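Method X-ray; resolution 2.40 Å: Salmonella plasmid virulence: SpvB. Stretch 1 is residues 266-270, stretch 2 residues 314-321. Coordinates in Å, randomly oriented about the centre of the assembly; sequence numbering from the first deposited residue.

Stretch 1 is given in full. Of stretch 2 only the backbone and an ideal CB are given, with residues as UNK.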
# COMPACT_ATOMS: atom_id res chain seq x y z
N ALA A 266 11.30 -10.72 -13.55
CA ALA A 266 12.41 -10.47 -12.64
C ALA A 266 13.30 -9.40 -13.26
O ALA A 266 13.72 -9.53 -14.41
CB ALA A 266 13.21 -11.74 -12.37
N ARG A 267 13.58 -8.35 -12.50
CA ARG A 267 14.34 -7.22 -13.02
C ARG A 267 15.82 -7.56 -13.10
O ARG A 267 16.32 -8.50 -12.46
CB ARG A 267 14.14 -5.98 -12.14
CG ARG A 267 14.58 -6.17 -10.71
CD ARG A 267 14.04 -5.05 -9.82
NE ARG A 267 14.66 -3.76 -10.11
CZ ARG A 267 14.19 -2.60 -9.68
NH1 ARG A 267 13.08 -2.56 -8.94
NH2 ARG A 267 14.82 -1.47 -9.99
N GLN A 268 16.54 -6.77 -13.89
CA GLN A 268 17.97 -6.98 -14.07
C GLN A 268 18.79 -6.40 -12.94
O GLN A 268 19.96 -6.78 -12.78
CB GLN A 268 18.43 -6.36 -15.40
CG GLN A 268 17.96 -7.10 -16.62
CD GLN A 268 18.44 -6.46 -17.90
OE1 GLN A 268 19.60 -6.06 -18.01
NE2 GLN A 268 17.55 -6.36 -18.89
N ASP A 269 18.23 -5.49 -12.14
CA ASP A 269 18.96 -4.78 -11.09
C ASP A 269 18.32 -5.01 -9.72
O ASP A 269 17.91 -4.05 -9.05
CB ASP A 269 19.04 -3.29 -11.41
CG ASP A 269 17.66 -2.63 -11.49
OD1 ASP A 269 16.68 -3.30 -11.89
OD2 ASP A 269 17.57 -1.44 -11.13
N PRO A 270 18.26 -6.25 -9.25
CA PRO A 270 17.66 -6.49 -7.93
C PRO A 270 18.57 -5.96 -6.83
O PRO A 270 19.79 -5.89 -6.97
CB PRO A 270 17.54 -8.02 -7.87
CG PRO A 270 18.64 -8.51 -8.75
CD PRO A 270 18.93 -7.46 -9.78
N UNK A 314 14.82 1.74 -19.37
CA UNK A 314 16.17 1.34 -19.75
C UNK A 314 16.62 0.35 -18.69
O UNK A 314 16.96 0.74 -17.57
CB UNK A 314 17.12 2.53 -19.86
N UNK A 315 16.61 -0.94 -19.02
CA UNK A 315 16.97 -1.98 -18.07
C UNK A 315 18.41 -2.41 -18.27
O UNK A 315 18.83 -2.70 -19.40
CB UNK A 315 16.03 -3.18 -18.21
N UNK A 316 19.16 -2.46 -17.18
CA UNK A 316 20.51 -2.98 -17.18
C UNK A 316 20.83 -3.45 -15.76
O UNK A 316 20.11 -3.10 -14.82
CB UNK A 316 21.51 -1.93 -17.66
N UNK A 317 21.87 -4.26 -15.58
CA UNK A 317 22.17 -4.78 -14.24
C UNK A 317 22.60 -3.71 -13.24
O UNK A 317 22.50 -3.96 -12.03
CB UNK A 317 23.27 -5.84 -14.34
N UNK A 318 23.05 -2.54 -13.69
CA UNK A 318 23.48 -1.50 -12.76
C UNK A 318 22.29 -0.71 -12.23
O UNK A 318 22.11 -0.57 -11.02
CB UNK A 318 24.48 -0.56 -13.44
N UNK A 319 21.46 -0.18 -13.13
CA UNK A 319 20.30 0.60 -12.73
C UNK A 319 19.23 0.49 -13.80
O UNK A 319 19.54 0.36 -14.99
CB UNK A 319 20.68 2.06 -12.49
N UNK A 320 17.98 0.52 -13.37
CA UNK A 320 16.85 0.64 -14.28
C UNK A 320 16.31 2.05 -14.21
O UNK A 320 16.04 2.57 -13.12
CB UNK A 320 15.76 -0.38 -13.95
N UNK A 321 16.14 2.69 -15.37
CA UNK A 321 15.66 4.06 -15.45
C UNK A 321 14.46 4.11 -16.38
O UNK A 321 14.51 3.59 -17.50
CB UNK A 321 16.76 5.00 -15.93

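Position 314 lies beyond the reach of stretch 1. N of 314 donates to O of 321 at 2.6 Å, and N of 321 donates to O of 314 at 3.1 Å. Almost any side chain would suit. It is Asp-314.

At position 315 CA-to-CB points toward stretch 1. The ideal CB is 3.6 Å from Gln-268 NE2, and the backbone N of Gln-268 offers a donor farther on. A side chain long enough to bring an acceptor there would suit, such as Glu or Gln. The residue is Glu-315. Its OE2 accepts a hydrogen bond from Gln-268 N at 3.3 Å. Water 1 lies 3.0 Å from Glu-315 OE1 and 2.9 Å from Ala-266 O, so it sits between the two stretches; it has more acceptors in reach than protons.

At position 316 CA-to-CB points away, although CA itself lies 3.3 Å from Gln-268 OE1. The side chain is therefore free to serve its own loop, where the amides of 318 and 319 could use an acceptor. Asn, Asp, Ser or Thr would be reasonable. The residue is Asn-316, with chi1 in p. Its OD1 accepts from the N of 319 at 2.6 Å and, weakly, from the N of 318 at 2.7 Å.

Position 317 has phi -66° and psi -20°, which proline tolerates, as do most residues. CB points away overall, yet the ideal CB is 3.8 Å from Gln-268 O. The phi suits proline, and other residues that lead away from stretch 1 would also do. The residue is Pro-317. Its CA makes a CA-H...O contact with Gln-268 O at 3.3 Å, and its CD lies 3.5 Å from Gln-268 OE1.

Position 318 points away, with nothing of stretch 1 near its ideal CB. Stretch 1 sets no preference. It is Ile-318, whose backbone O is 4.1 Å from Asp-269 CB.

Position 319 also points away, its ideal CB 4.9 Å from Asp-269 OD2. Many side chains would do. It is Leu-319.

At position 320 CA-to-CB points toward stretch 1, and the ideal CB is 3.5 Å from Asp-269 OD2. Asp-269 already forms a salt bridge with Arg-267, with Arg-267 NE 2.7 Å from Asp-269 OD1. A small donor such as Ser or Thr fits; an acid would place like charges together. The residue is Thr-320, chi1 m. Its OG1 donates a weak bond to Asp-269 OD1 at 2.8 Å, and its N another weak one to Asp-269 OD2 at 3.0 Å.

Position 321 points away and is unconstrained by stretch 1. It is Gln-321.

Stretch 2 314-321: DENPILTQ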
# COMPACT_ATOMS: atom_id res chain seq x y z
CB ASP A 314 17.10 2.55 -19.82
CG ASP A 314 16.83 3.43 -21.02
OD1 ASP A 314 16.47 2.90 -22.10
OD2 ASP A 314 16.98 4.66 -20.89
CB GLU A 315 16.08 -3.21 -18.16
CG GLU A 315 14.75 -3.11 -17.44
CD GLU A 315 14.23 -4.49 -17.06
OE1 GLU A 315 13.28 -4.98 -17.70
OE2 GLU A 315 14.80 -5.09 -16.12
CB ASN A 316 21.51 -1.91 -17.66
CG ASN A 316 21.65 -0.75 -16.70
OD1 ASN A 316 22.10 -0.92 -15.56
ND2 ASN A 316 21.26 0.43 -17.14
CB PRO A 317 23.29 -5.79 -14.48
CG PRO A 317 23.14 -6.18 -15.92
CD PRO A 317 22.66 -4.95 -16.62
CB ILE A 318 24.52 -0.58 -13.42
CG1 ILE A 318 25.74 -1.39 -13.85
CG2 ILE A 318 24.93 0.53 -12.48
CD1 ILE A 318 26.74 -0.60 -14.67
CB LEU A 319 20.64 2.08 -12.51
CG LEU A 319 20.30 3.00 -13.69
CD1 LEU A 319 19.44 4.18 -13.26
CD2 LEU A 319 21.53 3.48 -14.43
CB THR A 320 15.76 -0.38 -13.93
OG1 THR A 320 16.26 -1.70 -14.18
CG2 THR A 320 14.54 -0.13 -14.79
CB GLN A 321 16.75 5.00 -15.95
CG GLN A 321 16.37 6.47 -15.92
CD GLN A 321 16.32 7.02 -14.51
OE1 GLN A 321 17.20 6.74 -13.69
NE2 GLN A 321 15.28 7.80 -14.21
O HOH W 1 12.73 -7.45 -16.16
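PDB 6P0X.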